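Local coordinates for botulinum neurotoxin type G (Clostridium botulinum, PDB 3MPP), which targets nerve cells through its receptor-binding domain, so that the translocated light chain, a zinc metalloprotease, reaches the host cytosol, at residues A[147-152]-A[205-210]. The protein carries 4 engineered substitutions. Numbering follows the deposited sequence.
Sequences TITNDR and GRELNA
Thr149 and Glu207 bring the two backbones closest, their CA atoms 5.3 Å apart, where the loop 205-209 passes over one face of the strand end 147-150 without any direct hydrogen bond between them. The pair illustrates how a loop can be joined to a sheet by packing and a shared water alone. Glu207 has CG anti to its backbone N (chi1 173°) and continues extended, its side chain crossing that of Thr149 at about a right angle; Glu207 CG meets Thr149 CB at 3.7 Å. The methyl of Thr149 lies against the loop main chain, with Thr149 CG2 3.4 Å from Leu208 O. The hydroxyl, set between the backbone N and carbonyl carbon (chi1 62°), reaches the water: Thr149 OG1 lies 2.9 Å from it. That water donates to Leu208 O at 2.8 Å and, weakly, to Glu207 OE2, so it ties strand hydroxyl to loop carbonyl. Farther along, Asp151 and Glu207 run side by side, pointing the same way, their carboxylate planes turned 44° apart. Glu207 OE1 lies 3.1 Å from Asp151 CB. Asp151 OD2 approaches Glu207 OE2 to 3.4 Å, two acceptors whose like charges would be expected to repel, though Asp151 OD1 is held by the backbone N atoms of Leu153 and Asn155. The contact belongs to the jelly-roll-like N-terminal half of the receptor-binding domain: strand 144-150 pairs with strands 67-74 and 156-160, the hydroxyl of Ser68, on strand 67-74, hydrogen-bonds to Arg206 O and Leu208 N, and the loop leads from strand 195-204 into helix 210-220, whose Val213 touches both Thr147 and Leu208.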
loop_
_atom_site.group_PDB
_atom_site.type_symbol
_atom_site.label_atom_id
_atom_site.label_comp_id
_atom_site.label_asym_id
_atom_site.label_seq_id
_atom_site.Cartn_x
_atom_site.Cartn_y
_atom_site.Cartn_z
ATOM N N THR A 147 12.865 2.451 7.217
ATOM C CA THR A 147 13.607 2.538 8.457
ATOM C C THR A 147 15.041 2.893 8.122
ATOM O O THR A 147 15.693 2.216 7.322
ATOM C CB THR A 147 13.586 1.206 9.245
ATOM O OG1 THR A 147 12.232 0.831 9.523
ATOM C CG2 THR A 147 14.345 1.356 10.565
ATOM N N ILE A 148 15.519 3.973 8.720
ATOM C CA ILE A 148 16.896 4.388 8.550
ATOM C C ILE A 148 17.607 4.249 9.883
ATOM O O ILE A 148 17.139 4.774 10.894
ATOM C CB ILE A 148 17.009 5.865 8.108
ATOM C CG1 ILE A 148 16.244 6.114 6.805
ATOM C CG2 ILE A 148 18.457 6.251 7.936
ATOM C CD1 ILE A 148 14.846 6.649 7.014
ATOM N N THR A 149 18.727 3.536 9.882
ATOM C CA THR A 149 19.552 3.404 11.079
ATOM C C THR A 149 20.934 3.969 10.790
ATOM O O THR A 149 21.378 3.992 9.643
ATOM C CB THR A 149 19.687 1.932 11.557
ATOM O OG1 THR A 149 20.323 1.142 10.545
ATOM C CG2 THR A 149 18.328 1.334 11.885
ATOM N N ASN A 150 21.608 4.431 11.834
ATOM C CA ASN A 150 22.946 4.983 11.686
ATOM C C ASN A 150 23.756 4.701 12.938
ATOM O O ASN A 150 23.251 4.847 14.050
ATOM C CB ASN A 150 22.879 6.491 11.434
ATOM C CG ASN A 150 24.243 7.097 11.148
ATOM O OD1 ASN A 150 24.993 6.600 10.308
ATOM N ND2 ASN A 150 24.566 8.183 11.843
ATOM N N ASP A 151 25.005 4.291 12.760
ATOM C CA ASP A 151 25.872 4.001 13.896
ATOM C C ASP A 151 27.157 4.821 13.850
ATOM O O ASP A 151 27.290 5.730 13.035
ATOM C CB ASP A 151 26.175 2.500 13.986
ATOM C CG ASP A 151 26.950 1.986 12.789
ATOM O OD1 ASP A 151 28.058 2.498 12.532
ATOM O OD2 ASP A 151 26.461 1.055 12.113
ATOM N N ARG A 152 28.101 4.487 14.728
ATOM C CA ARG A 152 29.325 5.269 14.889
ATOM C C ARG A 152 30.531 4.640 14.192
ATOM O O ARG A 152 31.636 5.178 14.250
ATOM C CB ARG A 152 29.632 5.461 16.376
ATOM C CG ARG A 152 29.955 4.168 17.109
ATOM C CD ARG A 152 30.129 4.398 18.601
ATOM N NE ARG A 152 28.877 4.785 19.245
ATOM C CZ ARG A 152 28.012 3.924 19.768
ATOM N NH1 ARG A 152 28.260 2.623 19.726
ATOM N NH2 ARG A 152 26.898 4.365 20.336
ATOM N N GLY A 205 16.287 6.018 19.976
ATOM C CA GLY A 205 17.551 6.527 20.473
ATOM C C GLY A 205 18.708 5.568 20.292
ATOM O O GLY A 205 19.781 5.760 20.864
ATOM N N ARG A 206 18.492 4.529 19.496
ATOM C CA ARG A 206 19.529 3.539 19.243
ATOM C C ARG A 206 19.424 3.013 17.821
ATOM O O ARG A 206 18.402 3.195 17.162
ATOM C CB ARG A 206 19.417 2.391 20.247
ATOM C CG ARG A 206 19.669 2.826 21.681
ATOM C CD ARG A 206 19.099 1.847 22.692
ATOM N NE ARG A 206 18.995 2.450 24.018
ATOM C CZ ARG A 206 18.008 3.259 24.390
ATOM N NH1 ARG A 206 17.040 3.563 23.536
ATOM N NH2 ARG A 206 17.986 3.768 25.613
ATOM N N GLU A 207 20.487 2.374 17.348
ATOM C CA GLU A 207 20.461 1.713 16.052
ATOM C C GLU A 207 19.746 0.372 16.173
ATOM O O GLU A 207 20.274 -0.566 16.774
ATOM C CB GLU A 207 21.881 1.498 15.521
ATOM C CG GLU A 207 21.944 0.659 14.248
ATOM C CD GLU A 207 23.327 0.095 13.973
ATOM O OE1 GLU A 207 24.219 0.266 14.828
ATOM O OE2 GLU A 207 23.523 -0.527 12.908
ATOM N N LEU A 208 18.542 0.289 15.614
ATOM C CA LEU A 208 17.805 -0.969 15.594
ATOM C C LEU A 208 18.496 -1.938 14.645
ATOM O O LEU A 208 18.927 -1.545 13.558
ATOM C CB LEU A 208 16.353 -0.749 15.145
ATOM C CG LEU A 208 15.443 0.107 16.032
ATOM C CD1 LEU A 208 14.058 0.241 15.412
ATOM C CD2 LEU A 208 15.350 -0.476 17.435
ATOM N N ASN A 209 18.612 -3.196 15.057
ATOM C CA ASN A 209 19.210 -4.219 14.206
ATOM C C ASN A 209 18.197 -4.843 13.246
ATOM O O ASN A 209 16.988 -4.676 13.412
ATOM C CB ASN A 209 19.902 -5.302 15.049
ATOM C CG ASN A 209 18.960 -5.974 16.042
ATOM O OD1 ASN A 209 17.799 -6.255 15.731
ATOM N ND2 ASN A 209 19.468 -6.254 17.241
ATOM N N ALA A 210 18.700 -5.560 12.245
ATOM C CA ALA A 210 17.863 -6.161 11.209
ATOM C C ALA A 210 16.694 -6.983 11.758
ATOM O O ALA A 210 15.622 -7.006 11.169
ATOM C CB ALA A 210 18.711 -7.003 10.261
HETATM O O HOH W 1 20.659 -1.603 11.357
#